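Long-range contacts in F-actin-capping protein subunit alpha (Dictyostelium discoideum, PDB 4AKR), which binds the fast-growing barbed ends of actin filaments in a calcium-independent manner and blocks subunit exchange there, without severing the filaments: residues Val8-Thr12 / Leu39-Ser43; Phe48-Thr53 / Tyr90-Gln95; Cys21-Glu25 / Thr154-Lys158; Thr53-Val57 / Arg166-Val170. All coordinates share one frame; numbering follows the deposited sequence.

Contact 1: Val8-Thr12 / Leu39-Ser43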
loop_
_atom_site.group_PDB
_atom_site.type_symbol
_atom_site.label_atom_id
_atom_site.label_comp_id
_atom_site.label_asym_id
_atom_site.label_seq_id
_atom_site.Cartn_x
_atom_site.Cartn_y
_atom_site.Cartn_z
ATOM N N VAL A 8 -11.118 8.247 19.042
ATOM C CA VAL A 8 -10.959 6.814 19.295
ATOM C C VAL A 8 -11.164 6.013 18.008
ATOM O O VAL A 8 -10.438 5.056 17.742
ATOM C CB VAL A 8 -11.962 6.317 20.363
ATOM C CG1 VAL A 8 -12.076 4.800 20.313
ATOM C CG2 VAL A 8 -11.505 6.767 21.746
ATOM N N GLN A 9 -12.147 6.408 17.205
ATOM C CA GLN A 9 -12.412 5.702 15.959
ATOM C C GLN A 9 -11.280 5.919 14.963
ATOM O O GLN A 9 -10.984 5.036 14.158
ATOM C CB GLN A 9 -13.721 6.174 15.331
ATOM C CG GLN A 9 -14.072 5.442 14.029
ATOM C CD GLN A 9 -14.503 3.999 14.253
ATOM O OE1 GLN A 9 -15.509 3.742 14.914
ATOM N NE2 GLN A 9 -13.747 3.053 13.700
ATOM N N ILE A 10 -10.651 7.091 15.011
ATOM C CA ILE A 10 -9.551 7.387 14.089
ATOM C C ILE A 10 -8.391 6.424 14.347
ATOM O O ILE A 10 -7.895 5.766 13.427
ATOM C CB ILE A 10 -9.045 8.849 14.249
ATOM C CG1 ILE A 10 -10.136 9.825 13.811
ATOM C CG2 ILE A 10 -7.783 9.071 13.407
ATOM C CD1 ILE A 10 -9.754 11.273 13.956
ATOM N N ALA A 11 -7.985 6.335 15.612
ATOM C CA ALA A 11 -6.891 5.462 16.022
ATOM C C ALA A 11 -7.184 3.982 15.805
ATOM O O ALA A 11 -6.267 3.203 15.586
ATOM C CB ALA A 11 -6.546 5.712 17.484
ATOM N N THR A 12 -8.457 3.595 15.873
ATOM C CA THR A 12 -8.838 2.200 15.670
ATOM C C THR A 12 -8.560 1.841 14.225
ATOM O O THR A 12 -8.064 0.761 13.928
ATOM C CB THR A 12 -10.348 1.958 15.966
ATOM O OG1 THR A 12 -10.617 2.215 17.345
ATOM C CG2 THR A 12 -10.735 0.517 15.657
ATOM N N LEU A 39 -8.025 6.579 26.285
ATOM C CA LEU A 39 -9.019 6.666 25.215
ATOM C C LEU A 39 -9.361 5.321 24.577
ATOM O O LEU A 39 -10.508 5.081 24.210
ATOM C CB LEU A 39 -8.538 7.628 24.122
ATOM C CG LEU A 39 -8.563 9.120 24.450
ATOM C CD1 LEU A 39 -7.932 9.915 23.312
ATOM C CD2 LEU A 39 -10.000 9.557 24.679
ATOM N N LEU A 40 -8.368 4.449 24.436
ATOM C CA LEU A 40 -8.600 3.146 23.822
ATOM C C LEU A 40 -8.541 2.015 24.837
ATOM O O LEU A 40 -8.249 0.868 24.486
ATOM C CB LEU A 40 -7.564 2.886 22.725
ATOM C CG LEU A 40 -7.741 3.577 21.373
ATOM C CD1 LEU A 40 -8.015 5.070 21.554
ATOM C CD2 LEU A 40 -6.480 3.340 20.544
ATOM N N ASN A 41 -8.823 2.338 26.095
ATOM C CA ASN A 41 -8.781 1.342 27.150
ATOM C C ASN A 41 -10.083 0.569 27.243
ATOM O O ASN A 41 -10.382 -0.025 28.270
ATOM C CB ASN A 41 -8.468 2.015 28.488
ATOM C CG ASN A 41 -7.176 1.503 29.105
ATOM O OD1 ASN A 41 -6.168 1.327 28.411
ATOM N ND2 ASN A 41 -7.197 1.267 30.417
ATOM N N ALA A 42 -10.849 0.570 26.159
ATOM C CA ALA A 42 -12.119 -0.136 26.128
ATOM C C ALA A 42 -12.348 -0.757 24.759
ATOM O O ALA A 42 -13.236 -1.594 24.585
ATOM C CB ALA A 42 -13.249 0.826 26.459
ATOM N N SER A 43 -11.524 -0.357 23.796
ATOM C CA SER A 43 -11.639 -0.837 22.421
ATOM C C SER A 43 -10.503 -1.777 22.006
ATOM O O SER A 43 -10.673 -2.621 21.118
ATOM C CB SER A 43 -11.669 0.364 21.470
ATOM O OG SER A 43 -10.491 1.141 21.639
#

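Contact 2: Phe48-Thr53 / Tyr90-Gln95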
loop_
_atom_site.group_PDB
_atom_site.type_symbol
_atom_site.label_atom_id
_atom_site.label_comp_id
_atom_site.label_asym_id
_atom_site.label_seq_id
_atom_site.Cartn_x
_atom_site.Cartn_y
_atom_site.Cartn_z
ATOM N N PHE A 48 -7.176 -5.411 18.653
ATOM C CA PHE A 48 -6.006 -6.255 18.428
ATOM C C PHE A 48 -6.434 -7.665 18.002
ATOM O O PHE A 48 -5.836 -8.268 17.102
ATOM C CB PHE A 48 -5.151 -6.323 19.696
ATOM C CG PHE A 48 -4.362 -5.072 19.970
ATOM C CD1 PHE A 48 -4.983 -3.830 19.999
ATOM C CD2 PHE A 48 -2.999 -5.143 20.235
ATOM C CE1 PHE A 48 -4.254 -2.672 20.291
ATOM C CE2 PHE A 48 -2.263 -3.997 20.528
ATOM C CZ PHE A 48 -2.893 -2.756 20.556
ATOM N N ARG A 49 -7.473 -8.184 18.647
ATOM C CA ARG A 49 -7.995 -9.507 18.317
ATOM C C ARG A 49 -8.378 -9.621 16.831
ATOM O O ARG A 49 -8.109 -10.640 16.178
ATOM C CB ARG A 49 -9.207 -9.802 19.206
ATOM C CG ARG A 49 -10.067 -10.963 18.760
ATOM C CD ARG A 49 -11.078 -11.313 19.838
ATOM N NE ARG A 49 -12.102 -12.223 19.346
ATOM C CZ ARG A 49 -13.210 -11.829 18.729
ATOM N NH1 ARG A 49 -13.434 -10.536 18.533
ATOM N NH2 ARG A 49 -14.093 -12.725 18.304
ATOM N N GLU A 50 -9.004 -8.570 16.306
ATOM C CA GLU A 50 -9.427 -8.534 14.903
ATOM C C GLU A 50 -8.220 -8.623 13.968
ATOM O O GLU A 50 -8.243 -9.351 12.980
ATOM C CB GLU A 50 -10.220 -7.251 14.640
ATOM C CG GLU A 50 -10.542 -6.960 13.180
ATOM C CD GLU A 50 -11.275 -8.095 12.477
ATOM O OE1 GLU A 50 -12.064 -8.797 13.141
ATOM O OE2 GLU A 50 -11.070 -8.271 11.253
ATOM N N TYR A 51 -7.166 -7.880 14.296
ATOM C CA TYR A 51 -5.937 -7.889 13.512
ATOM C C TYR A 51 -5.252 -9.258 13.601
ATOM O O TYR A 51 -5.012 -9.912 12.582
ATOM C CB TYR A 51 -4.968 -6.821 14.032
ATOM C CG TYR A 51 -3.650 -6.774 13.291
ATOM C CD1 TYR A 51 -3.521 -6.059 12.097
ATOM C CD2 TYR A 51 -2.543 -7.476 13.763
ATOM C CE1 TYR A 51 -2.323 -6.046 11.397
ATOM C CE2 TYR A 51 -1.341 -7.472 13.072
ATOM C CZ TYR A 51 -1.235 -6.755 11.892
ATOM O OH TYR A 51 -0.035 -6.725 11.226
ATOM N N ASN A 52 -4.941 -9.683 14.825
ATOM C CA ASN A 52 -4.264 -10.956 15.035
ATOM C C ASN A 52 -4.923 -12.110 14.297
ATOM O O ASN A 52 -4.260 -12.854 13.575
ATOM C CB ASN A 52 -4.193 -11.308 16.523
ATOM C CG ASN A 52 -3.269 -10.403 17.296
ATOM O OD1 ASN A 52 -2.249 -9.945 16.775
ATOM N ND2 ASN A 52 -3.605 -10.152 18.556
ATOM N N THR A 53 -6.231 -12.253 14.477
ATOM C CA THR A 53 -6.952 -13.347 13.844
ATOM C C THR A 53 -7.112 -13.223 12.331
ATOM O O THR A 53 -7.062 -14.228 11.633
ATOM C CB THR A 53 -8.340 -13.545 14.493
ATOM O OG1 THR A 53 -9.024 -12.290 14.544
ATOM C CG2 THR A 53 -8.199 -14.088 15.907
ATOM N N TYR A 90 -4.389 -17.165 24.522
ATOM C CA TYR A 90 -3.589 -16.094 23.925
ATOM C C TYR A 90 -3.938 -14.678 24.395
ATOM O O TYR A 90 -5.108 -14.332 24.527
ATOM C CB TYR A 90 -3.764 -16.176 22.403
ATOM C CG TYR A 90 -2.903 -15.256 21.574
ATOM C CD1 TYR A 90 -1.535 -15.495 21.430
ATOM C CD2 TYR A 90 -3.468 -14.210 20.852
ATOM C CE1 TYR A 90 -0.758 -14.728 20.576
ATOM C CE2 TYR A 90 -2.701 -13.436 19.993
ATOM C CZ TYR A 90 -1.347 -13.704 19.857
ATOM O OH TYR A 90 -0.587 -12.965 18.987
ATOM N N ASP A 91 -2.922 -13.860 24.638
ATOM C CA ASP A 91 -3.160 -12.480 25.047
ATOM C C ASP A 91 -3.036 -11.613 23.808
ATOM O O ASP A 91 -1.925 -11.345 23.353
ATOM C CB ASP A 91 -2.128 -12.013 26.066
ATOM C CG ASP A 91 -2.458 -10.638 26.628
ATOM O OD1 ASP A 91 -2.682 -9.702 25.825
ATOM O OD2 ASP A 91 -2.499 -10.493 27.869
ATOM N N HIS A 92 -4.170 -11.169 23.270
ATOM C CA HIS A 92 -4.177 -10.353 22.058
ATOM C C HIS A 92 -3.474 -9.009 22.131
ATOM O O HIS A 92 -2.993 -8.502 21.120
ATOM C CB HIS A 92 -5.615 -10.126 21.580
ATOM C CG HIS A 92 -6.217 -11.314 20.903
ATOM N ND1 HIS A 92 -7.166 -12.110 21.502
ATOM C CD2 HIS A 92 -5.996 -11.846 19.679
ATOM C CE1 HIS A 92 -7.509 -13.081 20.674
ATOM N NE2 HIS A 92 -6.812 -12.943 19.560
ATOM N N ILE A 93 -3.416 -8.416 23.311
ATOM C CA ILE A 93 -2.771 -7.122 23.431
ATOM C C ILE A 93 -1.255 -7.228 23.497
ATOM O O ILE A 93 -0.546 -6.414 22.909
ATOM C CB ILE A 93 -3.299 -6.364 24.661
ATOM C CG1 ILE A 93 -4.782 -6.043 24.448
ATOM C CG2 ILE A 93 -2.499 -5.093 24.873
ATOM C CD1 ILE A 93 -5.440 -5.330 25.591
ATOM N N LYS A 94 -0.759 -8.236 24.202
ATOM C CA LYS A 94 0.678 -8.427 24.335
ATOM C C LYS A 94 1.166 -9.299 23.193
ATOM O O LYS A 94 2.366 -9.417 22.966
ATOM C CB LYS A 94 1.004 -9.125 25.651
ATOM C CG LYS A 94 0.132 -8.717 26.821
ATOM C CD LYS A 94 0.378 -9.647 27.999
ATOM C CE LYS A 94 1.503 -9.151 28.870
ATOM N NZ LYS A 94 1.048 -7.957 29.639
ATOM N N GLN A 95 0.219 -9.920 22.495
ATOM C CA GLN A 95 0.517 -10.807 21.373
ATOM C C GLN A 95 1.363 -12.002 21.804
ATOM O O GLN A 95 2.336 -12.364 21.145
ATOM C CB GLN A 95 1.207 -10.017 20.258
ATOM C CG GLN A 95 0.235 -9.120 19.498
ATOM C CD GLN A 95 0.913 -7.986 18.747
ATOM O OE1 GLN A 95 1.283 -6.962 19.337
ATOM N NE2 GLN A 95 1.082 -8.163 17.439
#

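Contact 3: Cys21-Glu25 / Thr154-Lys158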
loop_
_atom_site.group_PDB
_atom_site.type_symbol
_atom_site.label_atom_id
_atom_site.label_comp_id
_atom_site.label_asym_id
_atom_site.label_seq_id
_atom_site.Cartn_x
_atom_site.Cartn_y
_atom_site.Cartn_z
ATOM N N CYS A 21 3.441 -7.792 9.978
ATOM C CA CYS A 21 4.707 -7.794 10.706
ATOM C C CYS A 21 5.154 -6.458 11.277
ATOM O O CYS A 21 6.215 -6.389 11.891
ATOM C CB CYS A 21 5.820 -8.317 9.801
ATOM S SG CYS A 21 5.591 -10.008 9.272
ATOM N N GLU A 22 4.365 -5.404 11.074
ATOM C CA GLU A 22 4.735 -4.068 11.558
ATOM C C GLU A 22 3.714 -3.498 12.530
ATOM O O GLU A 22 3.722 -2.296 12.820
ATOM C CB GLU A 22 4.867 -3.109 10.376
ATOM C CG GLU A 22 5.849 -3.552 9.300
ATOM C CD GLU A 22 5.809 -2.646 8.083
ATOM O OE1 GLU A 22 5.738 -1.399 8.247
ATOM O OE2 GLU A 22 5.854 -3.187 6.958
ATOM N N PHE A 23 2.843 -4.373 13.025
ATOM C CA PHE A 23 1.778 -3.998 13.932
ATOM C C PHE A 23 2.298 -3.213 15.130
ATOM O O PHE A 23 1.790 -2.141 15.446
ATOM C CB PHE A 23 1.017 -5.255 14.383
ATOM C CG PHE A 23 -0.272 -4.958 15.092
ATOM C CD1 PHE A 23 -1.294 -4.272 14.441
ATOM C CD2 PHE A 23 -0.442 -5.307 16.426
ATOM C CE1 PHE A 23 -2.467 -3.932 15.117
ATOM C CE2 PHE A 23 -1.602 -4.975 17.105
ATOM C CZ PHE A 23 -2.619 -4.282 16.452
ATOM N N MET A 24 3.331 -3.716 15.787
ATOM C CA MET A 24 3.856 -3.004 16.931
ATOM C C MET A 24 4.446 -1.632 16.596
ATOM O O MET A 24 4.359 -0.718 17.418
ATOM C CB MET A 24 4.865 -3.871 17.674
ATOM C CG MET A 24 4.192 -4.992 18.479
ATOM S SD MET A 24 2.782 -4.389 19.483
ATOM C CE MET A 24 3.599 -3.918 21.015
ATOM N N GLU A 25 5.039 -1.472 15.412
ATOM C CA GLU A 25 5.584 -0.165 15.050
ATOM C C GLU A 25 4.416 0.809 14.909
ATOM O O GLU A 25 4.515 1.976 15.282
ATOM C CB GLU A 25 6.366 -0.215 13.730
ATOM C CG GLU A 25 7.788 -0.761 13.822
ATOM C CD GLU A 25 7.847 -2.266 13.914
ATOM O OE1 GLU A 25 6.902 -2.925 13.432
ATOM O OE2 GLU A 25 8.844 -2.799 14.450
ATOM N N THR A 154 1.979 -17.277 6.052
ATOM C CA THR A 154 3.417 -17.105 6.084
ATOM C C THR A 154 3.781 -15.657 5.809
ATOM O O THR A 154 3.233 -15.028 4.907
ATOM C CB THR A 154 4.113 -18.003 5.041
ATOM O OG1 THR A 154 5.532 -17.876 5.180
ATOM C CG2 THR A 154 3.705 -17.600 3.622
ATOM N N CYS A 155 4.728 -15.145 6.586
ATOM C CA CYS A 155 5.154 -13.767 6.461
ATOM C C CYS A 155 6.664 -13.631 6.457
ATOM O O CYS A 155 7.395 -14.598 6.681
ATOM C CB CYS A 155 4.591 -12.956 7.621
ATOM S SG CYS A 155 5.095 -13.606 9.243
ATOM N N ILE A 156 7.116 -12.409 6.197
ATOM C CA ILE A 156 8.529 -12.099 6.180
ATOM C C ILE A 156 8.699 -10.654 6.626
ATOM O O ILE A 156 7.862 -9.796 6.341
ATOM C CB ILE A 156 9.119 -12.286 4.780
ATOM C CG1 ILE A 156 10.623 -12.041 4.822
ATOM C CG2 ILE A 156 8.463 -11.337 3.806
ATOM C CD1 ILE A 156 11.324 -12.410 3.535
ATOM N N TYR A 157 9.779 -10.383 7.340
ATOM C CA TYR A 157 10.015 -9.036 7.817
ATOM C C TYR A 157 11.499 -8.755 7.920
ATOM O O TYR A 157 12.211 -9.376 8.705
ATOM C CB TYR A 157 9.340 -8.836 9.176
ATOM C CG TYR A 157 9.399 -7.416 9.703
ATOM C CD1 TYR A 157 9.129 -6.329 8.871
ATOM C CD2 TYR A 157 9.696 -7.161 11.045
ATOM C CE1 TYR A 157 9.153 -5.016 9.365
ATOM C CE2 TYR A 157 9.719 -5.859 11.547
ATOM C CZ TYR A 157 9.448 -4.791 10.704
ATOM O OH TYR A 157 9.468 -3.500 11.200
ATOM N N LYS A 158 11.958 -7.819 7.101
ATOM C CA LYS A 158 13.351 -7.419 7.085
ATOM C C LYS A 158 13.381 -5.901 7.133
ATOM O O LYS A 158 13.633 -5.238 6.130
ATOM C CB LYS A 158 14.019 -7.920 5.811
ATOM C CG LYS A 158 14.025 -9.429 5.679
ATOM C CD LYS A 158 14.976 -10.065 6.679
ATOM C CE LYS A 158 14.933 -11.576 6.568
ATOM N NZ LYS A 158 15.172 -12.014 5.163
#

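Contact 4: Thr53-Val57 / Arg166-Val170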
loop_
_atom_site.group_PDB
_atom_site.type_symbol
_atom_site.label_atom_id
_atom_site.label_comp_id
_atom_site.label_asym_id
_atom_site.label_seq_id
_atom_site.Cartn_x
_atom_site.Cartn_y
_atom_site.Cartn_z
ATOM N N THR A 53 -6.231 -12.253 14.477
ATOM C CA THR A 53 -6.952 -13.347 13.844
ATOM C C THR A 53 -7.112 -13.223 12.331
ATOM O O THR A 53 -7.062 -14.228 11.633
ATOM C CB THR A 53 -8.340 -13.545 14.493
ATOM O OG1 THR A 53 -9.024 -12.290 14.544
ATOM C CG2 THR A 53 -8.199 -14.088 15.907
ATOM N N SER A 54 -7.296 -12.013 11.814
ATOM C CA SER A 54 -7.452 -11.862 10.370
ATOM C C SER A 54 -6.116 -12.010 9.656
ATOM O O SER A 54 -6.071 -12.388 8.490
ATOM C CB SER A 54 -8.116 -10.520 10.028
ATOM O OG SER A 54 -7.434 -9.432 10.614
ATOM N N GLN A 55 -5.030 -11.719 10.362
ATOM C CA GLN A 55 -3.682 -11.864 9.812
ATOM C C GLN A 55 -3.243 -13.314 9.989
ATOM O O GLN A 55 -2.275 -13.764 9.367
ATOM C CB GLN A 55 -2.695 -10.975 10.566
ATOM C CG GLN A 55 -2.781 -9.512 10.223
ATOM C CD GLN A 55 -2.194 -9.208 8.859
ATOM O OE1 GLN A 55 -1.060 -9.591 8.561
ATOM N NE2 GLN A 55 -2.959 -8.510 8.028
ATOM N N MET A 56 -3.964 -14.042 10.843
ATOM C CA MET A 56 -3.632 -15.427 11.131
ATOM C C MET A 56 -2.164 -15.502 11.570
ATOM O O MET A 56 -1.350 -16.210 10.976
ATOM C CB MET A 56 -3.861 -16.315 9.903
ATOM C CG MET A 56 -5.269 -16.222 9.305
ATOM S SD MET A 56 -5.741 -17.676 8.337
ATOM C CE MET A 56 -4.774 -17.482 6.879
ATOM N N VAL A 57 -1.838 -14.742 12.610
ATOM C CA VAL A 57 -0.491 -14.728 13.154
ATOM C C VAL A 57 -0.134 -16.127 13.688
ATOM O O VAL A 57 -1.009 -16.925 14.010
ATOM C CB VAL A 57 -0.368 -13.688 14.303
ATOM C CG1 VAL A 57 -0.627 -12.275 13.763
ATOM C CG2 VAL A 57 -1.360 -14.027 15.429
ATOM N N ARG A 166 3.212 -10.954 3.464
ATOM C CA ARG A 166 2.456 -12.051 4.040
ATOM C C ARG A 166 1.639 -12.694 2.942
ATOM O O ARG A 166 1.246 -12.036 1.980
ATOM C CB ARG A 166 1.518 -11.564 5.157
ATOM C CG ARG A 166 0.724 -12.701 5.805
ATOM C CD ARG A 166 -0.258 -12.225 6.876
ATOM N NE ARG A 166 0.373 -11.860 8.146
ATOM C CZ ARG A 166 1.010 -12.709 8.952
ATOM N NH1 ARG A 166 1.120 -13.994 8.631
ATOM N NH2 ARG A 166 1.512 -12.275 10.102
ATOM N N TRP A 167 1.423 -13.994 3.078
ATOM C CA TRP A 167 0.617 -14.757 2.140
ATOM C C TRP A 167 -0.362 -15.520 3.017
ATOM O O TRP A 167 0.045 -16.229 3.939
ATOM C CB TRP A 167 1.474 -15.737 1.326
ATOM C CG TRP A 167 0.668 -16.600 0.373
ATOM C CD1 TRP A 167 -0.288 -17.529 0.702
ATOM C CD2 TRP A 167 0.756 -16.613 -1.062
ATOM N NE1 TRP A 167 -0.794 -18.112 -0.438
ATOM C CE2 TRP A 167 -0.171 -17.567 -1.532
ATOM C CE3 TRP A 167 1.530 -15.907 -1.995
ATOM C CZ2 TRP A 167 -0.347 -17.835 -2.890
ATOM C CZ3 TRP A 167 1.353 -16.176 -3.347
ATOM C CH2 TRP A 167 0.422 -17.131 -3.778
ATOM N N ARG A 168 -1.649 -15.349 2.743
ATOM C CA ARG A 168 -2.690 -16.025 3.501
ATOM C C ARG A 168 -3.589 -16.814 2.559
ATOM O O ARG A 168 -4.069 -16.281 1.560
ATOM C CB ARG A 168 -3.550 -15.011 4.262
ATOM C CG ARG A 168 -2.923 -14.438 5.505
ATOM C CD ARG A 168 -3.780 -13.315 6.062
ATOM N NE ARG A 168 -3.669 -12.116 5.236
ATOM C CZ ARG A 168 -4.447 -11.049 5.352
ATOM N NH1 ARG A 168 -5.410 -11.025 6.263
ATOM N NH2 ARG A 168 -4.262 -10.003 4.564
ATOM N N SER A 169 -3.796 -18.085 2.880
ATOM C CA SER A 169 -4.666 -18.962 2.103
ATOM C C SER A 169 -5.644 -19.623 3.062
ATOM O O SER A 169 -5.244 -20.156 4.098
ATOM C CB SER A 169 -3.870 -20.060 1.385
ATOM O OG SER A 169 -3.135 -19.559 0.290
ATOM N N VAL A 170 -6.930 -19.559 2.733
ATOM C CA VAL A 170 -7.959 -20.197 3.550
ATOM C C VAL A 170 -8.862 -20.964 2.598
ATOM O O VAL A 170 -9.626 -20.365 1.825
ATOM C CB VAL A 170 -8.802 -19.168 4.344
ATOM C CG1 VAL A 170 -9.958 -19.872 5.035
ATOM C CG2 VAL A 170 -7.930 -18.463 5.387
#

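Contact 1: Val8-Thr12 / Leu39-Ser43
The one flat group met across the contact is the carbonyl of Leu39; no ring takes part. Leu39 O has the methyl CG2 of Val8 against it at 3.1 Å, a short carbon-oxygen approach that marks the tightest point. Within helix 4-16, the carbonyl of Val8 is gripped twice, by Thr12 N from one face and by the hydroxyl Thr12 OG1 from the opposite face. The hydroxyl bond, Thr12 OG1 to Val8 O, measures 2.9 Å and leaves the carbonyl plane by 35°.

The rest of the contact is aliphatic. CG1 of Val8 is anti to the backbone N (chi1 163°), which leaves CG2 beside that N and facing the loop. From there CG2 also touches Leu40 CD1 at 3.9 Å. The other branch of that leucine, Leu40 CD2, meets Ala11 CB at 3.9 Å, one helical turn along. Leu34 touches both Ala11 and Leu40. Ser43 OG lies 4.2 Å from Val8 CG1 and is buried without a polar partner in the model.

The loop before helix 44-55 is pressed onto one side of helix 4-16. This is helix-loop packing in an N-terminal bundle of helices, as in the stalk of homologous CapZ.

Contact 2: Phe48-Thr53 / Tyr90-Gln95
His92 packs against the backbone and side chain of Arg49, and this is the dense part of the contact. Arg49 CB sits over the centre of the imidazole, 3.7 Å from the centroid and 6° off the ring normal, a CH-pi contact. Tyr90 CD2 lies over the opposite face, toward the rim of the imidazole, so both faces are met. The Asn52 amide is nearly coplanar with the imidazole, their planes 18° apart. Asn52 CG lies anti to its own carbonyl carbon and beside the backbone N, which carries the amide to the histidine. Asn52 ND2 gives a hydrogen bond to His92 O of 3.1 Å, in the carbonyl plane and on a lone pair. It is bent at the hydrogen, 141°. The same nitrogen meets the edge of the Tyr90 ring, with Asn52 ND2 to Tyr90 CE2 at 3.7 Å. Asn52 OD1 is buried and has no polar partner in the model.

Packing is looser toward Ile93, which is exposed. The side chains barely meet, Phe48 CE2 to Ile93 CG2 at 4.5 Å, although the ring rests on the Ile93 backbone. The inner side of the phenylalanine is firmer: His92 O lies at the ring edge, 3.5 Å from Phe48 CD2, and Phe23 meets the ring edge-to-face. The far end of Arg49 leads away to a salt bridge with Glu73.

Behind the histidine, Asp91 OD1 accepts from Lys94 N at 2.9 Å. This Asx motif lies in the turn that joins strands 86-91 and 96-102, a beta-hairpin connection held against helix 44-55.

Contact 3: Cys21-Glu25 / Thr154-Lys158
This contact sets the N-terminal start of helix 23-31 on the end of strand 145-158, with Cys21 and Tyr157 at its centre. Glu22 occupies the N-cap position of that helix. The strand is part of the five-stranded antiparallel sheet.

Cys21 CB rests against Tyr157 CB at 3.6 Å. Its carbonyl then turns over the phenol: Cys21 O lies 3.5 Å above one face, offset toward the rim. The tyrosine reaches this place because its CG is anti to the backbone N (chi1 -174°), which sends the ring out from the strand and along the loop. Glu22 CG touches Tyr157 CE1 at 3.6 Å, crossing the side chain at about a right angle. The carboxylate ends up 14° from parallel with the ring. Farther out, Glu25 comes from the helix to the phenol oxygen, with Glu25 OE2 and Tyr157 OH 3.4 Å apart.

At the other end two cysteines meet. Cys21 SG lies 3.5 Å from Cys155 CB and 3.6 Å from Cys155 SG. That sulfur-sulfur distance is far too long for a disulfide.

The polar end of Glu22 has its partners beyond the two segments. Its OE1 forms a salt bridge with a basic side chain of the other subunit, and its OE2 bonds Ser164. Glu25 and Tyr157 also pack on basic side chains of that subunit. Such basic neighbours, together with the nearby helix start, would probably favour ionised carboxylates. Glu22 pairs with positive charge across the subunit interface, and Glu25 probably feels it too.

Contact 4: Thr53-Val57 / Arg166-Val170
Two arginines of strand 163-175 hold the C-terminal end of helix 44-55 at Ser54 and Gln55. Arg168 NH1 gives a hydrogen bond of 2.7 Å to the backbone oxygen Ser54 O. The acceptor is near the guanidinium plane, but the donor stands well above the carbonyl plane. Arg166 NE reaches Gln55 OE1, also at 2.7 Å, in a bond bent to 135°. Gln55 can meet it because its chain folds at chi2 (-74°), turning the amide toward the side chain of Arg166. The amide spans both arginines, with its NE2 over one face of the Arg168 guanidinium. Gln55 O lies 3.2 Å above the guanidinium plane of Arg166, offset toward the rim, a stacking approach and not a hydrogen bond.

Beside this polar group sits a small apolar one. The methyl Met56 CE touches Val170 CG2 at 3.6 Å and Arg168 CB at 3.8 Å.

The next shell fixes the backbone that offers these oxygens. Met56 has positive phi, and Val57 N turns back to Asn52 O. Ser153 OG, on neighbouring strand 145-158, bonds Met56 O. On the sheet's other face Ser169 OG is hydrogen-bonded to Glu232 and accepts from Trp167 NE1. The positive arginines face carbonyls at a helix C terminus, which is probably favourable for both.

Met56 is the C-prime residue of a Schellman motif, which ends the helix on the central antiparallel sheet.

In the fold
From the N terminus, segment 8-12 opens contact 1 and segment 21-25 opens contact 3. Segment 39-43 then closes contact 1, so these two cross. Helix 44-55 follows and opens contact 2 and contact 4 in turn, with Thr53 shared. Segment 90-95 closes contact 2, which falls wholly within the span of contact 3. Segments 154-158 and 166-170 close contacts 3 and 4 on neighbouring strands, so contact 4 crosses both contact 2 and contact 3. Contact 1 joins helix 4-16 to the loop before helix 44-55. Contact 2 ties that helix to the four-stranded sheet; contacts 3 and 4 reach the five-stranded one. Phe23, of contact 3, packs on Phe48 and Tyr51 of contact 2.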